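Local coordinates for protein crossover junction endodeoxyribonuclease Hjc (Sulfolobus solfataricus, PDB 4TKD) that resolves Holliday junctions during genetic recombination, cutting four-way DNA with paired magnesium-dependent nicks in opposing strands as a homodimer, at residues I51-K57 and S84-K90. Numbering follows the deposited sequence.
Sequences IILIEMK and SLFLGVK
Lys57 CG and Glu55 CB pack against Leu87 CD1 on one face of a parallel strand pair, the carboxylate of Glu55 turned away from Leu87, while Met56 lies over Gly88 on the other. Seven backbone hydrogen bonds join the strands, from Ser84 N to Ile51 O at one end to Lys90 N to Lys57 O at the other.

Met56 starts with CB, 3.7 Å from Lys90 NZ, the two side chains crossing at about a right angle. Its chain bends at chi2 (-50°) and again at chi3, laying SD over Gly88, 4.1 Å from its CA, and bringing CE 3.6 Å from Gly88 O and beside Lys90 CG. Gly88, with no side chain, leaves this face to the sulfur and to Ile54 CG2, 3.9 Å from Gly88 CA. An alanine in place of Met56 would probably strip the thioether from over Gly88 and leave Lys90 CG without the CE contact, CB alone remaining beside NZ.

On the other face, Leu87 CD1 packs 3.7 Å from Lys57 CG. Lys57 then doubles back, NZ donating to Met56 O at 3.0 Å and forming a long salt bridge with Glu55 OE2. Glu55, a probable magnesium ligand, has OE1 held by the backbone N of Asp42, another probable ligand; Lys57 is the predicted transition-state stabiliser.

These are central strands of the mixed sheet of a PDDEXK nuclease. Strand 43-47 flanks 50-58 and strand 97-99 flanks 84-90; helix 68-81 packs on the Leu53 and Glu55 face, and helix 122-133 on Ile52 and Phe86.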
# COMPACT_ATOMS: atom_id res chain seq x y z
N ILE C 51 -8.87 -4.25 -6.81
CA ILE C 51 -9.97 -3.47 -6.26
C ILE C 51 -9.64 -1.99 -6.31
O ILE C 51 -8.65 -1.55 -5.73
CB ILE C 51 -10.35 -3.94 -4.82
CG1 ILE C 51 -10.62 -5.48 -4.76
CG2 ILE C 51 -11.58 -3.16 -4.28
CD1 ILE C 51 -10.42 -6.14 -3.40
N ILE C 52 -10.49 -1.22 -7.00
CA ILE C 52 -10.39 0.23 -7.14
C ILE C 52 -11.68 0.80 -6.62
O ILE C 52 -12.76 0.30 -6.96
CB ILE C 52 -10.10 0.69 -8.59
CG1 ILE C 52 -8.71 0.20 -9.05
CG2 ILE C 52 -10.36 2.23 -8.80
CD1 ILE C 52 -8.55 0.23 -10.46
N LEU C 53 -11.57 1.78 -5.75
CA LEU C 53 -12.68 2.41 -5.05
C LEU C 53 -12.63 3.90 -5.32
O LEU C 53 -11.60 4.52 -5.11
CB LEU C 53 -12.58 2.12 -3.52
CG LEU C 53 -12.41 0.65 -3.11
CD1 LEU C 53 -12.02 0.53 -1.68
CD2 LEU C 53 -13.67 -0.13 -3.39
N ILE C 54 -13.75 4.47 -5.76
CA ILE C 54 -13.79 5.90 -6.09
C ILE C 54 -14.92 6.61 -5.36
O ILE C 54 -16.08 6.20 -5.48
CB ILE C 54 -13.87 6.08 -7.65
CG1 ILE C 54 -12.64 5.46 -8.36
CG2 ILE C 54 -14.02 7.56 -8.04
CD1 ILE C 54 -12.89 5.00 -9.76
N GLU C 55 -14.59 7.68 -4.64
CA GLU C 55 -15.55 8.54 -3.96
C GLU C 55 -15.67 9.84 -4.77
O GLU C 55 -14.66 10.52 -4.97
CB GLU C 55 -15.16 8.82 -2.49
CG GLU C 55 -16.28 9.44 -1.66
CD GLU C 55 -17.49 8.58 -1.35
OE1 GLU C 55 -17.58 7.42 -1.82
OE2 GLU C 55 -18.36 9.07 -0.61
N MET C 56 -16.87 10.13 -5.29
CA MET C 56 -17.13 11.32 -6.11
C MET C 56 -17.28 12.52 -5.23
O MET C 56 -18.04 12.46 -4.25
CB MET C 56 -18.39 11.17 -6.97
CG MET C 56 -18.33 10.09 -8.04
SD MET C 56 -16.87 10.11 -9.11
CE MET C 56 -17.04 11.72 -9.92
N LYS C 57 -16.59 13.61 -5.55
CA LYS C 57 -16.69 14.84 -4.79
C LYS C 57 -16.46 16.06 -5.68
O LYS C 57 -15.61 16.02 -6.56
CB LYS C 57 -15.71 14.85 -3.60
CG LYS C 57 -16.19 14.10 -2.35
CD LYS C 57 -17.37 14.79 -1.66
CE LYS C 57 -18.05 13.89 -0.68
NZ LYS C 57 -18.87 12.84 -1.34
N SER C 84 -7.72 0.12 -3.48
CA SER C 84 -7.07 1.42 -3.60
C SER C 84 -8.17 2.47 -3.67
O SER C 84 -9.06 2.36 -4.52
CB SER C 84 -6.18 1.45 -4.84
OG SER C 84 -5.17 0.45 -4.75
N LEU C 85 -8.14 3.44 -2.73
CA LEU C 85 -9.14 4.50 -2.58
C LEU C 85 -8.71 5.80 -3.24
O LEU C 85 -7.59 6.27 -3.04
CB LEU C 85 -9.52 4.71 -1.11
CG LEU C 85 -10.65 5.72 -0.79
CD1 LEU C 85 -12.00 5.31 -1.39
CD2 LEU C 85 -10.80 5.93 0.70
N PHE C 86 -9.62 6.39 -4.03
CA PHE C 86 -9.39 7.63 -4.75
C PHE C 86 -10.59 8.53 -4.65
O PHE C 86 -11.74 8.08 -4.57
CB PHE C 86 -9.11 7.36 -6.24
CG PHE C 86 -7.95 6.45 -6.52
CD1 PHE C 86 -8.13 5.06 -6.58
CD2 PHE C 86 -6.67 6.97 -6.74
CE1 PHE C 86 -7.06 4.23 -6.85
CE2 PHE C 86 -5.60 6.13 -7.00
CZ PHE C 86 -5.80 4.77 -7.06
N LEU C 87 -10.32 9.83 -4.75
CA LEU C 87 -11.36 10.84 -4.82
C LEU C 87 -11.49 11.18 -6.31
O LEU C 87 -10.50 11.54 -6.96
CB LEU C 87 -10.96 12.06 -3.99
CG LEU C 87 -12.01 12.98 -3.34
CD1 LEU C 87 -13.02 12.22 -2.48
CD2 LEU C 87 -11.33 13.96 -2.42
N GLY C 88 -12.70 10.97 -6.84
CA GLY C 88 -13.02 11.28 -8.23
C GLY C 88 -13.53 12.69 -8.28
O GLY C 88 -14.55 12.99 -7.65
N VAL C 89 -12.80 13.59 -8.94
CA VAL C 89 -13.19 14.99 -9.00
C VAL C 89 -14.41 15.21 -9.94
O VAL C 89 -14.32 14.94 -11.14
CB VAL C 89 -12.00 15.97 -9.26
CG1 VAL C 89 -12.41 17.40 -8.94
CG2 VAL C 89 -10.75 15.58 -8.46
N LYS C 90 -15.55 15.64 -9.35
CA LYS C 90 -16.82 15.95 -10.03
C LYS C 90 -16.69 17.30 -10.78
O LYS C 90 -17.16 18.35 -10.32
CB LYS C 90 -17.95 16.04 -8.99
CG LYS C 90 -18.94 14.90 -8.94
CD LYS C 90 -20.05 15.26 -7.95
CE LYS C 90 -21.34 14.50 -8.18
NZ LYS C 90 -21.41 13.25 -7.38
O HOH W 1 -5.99 -2.50 -5.68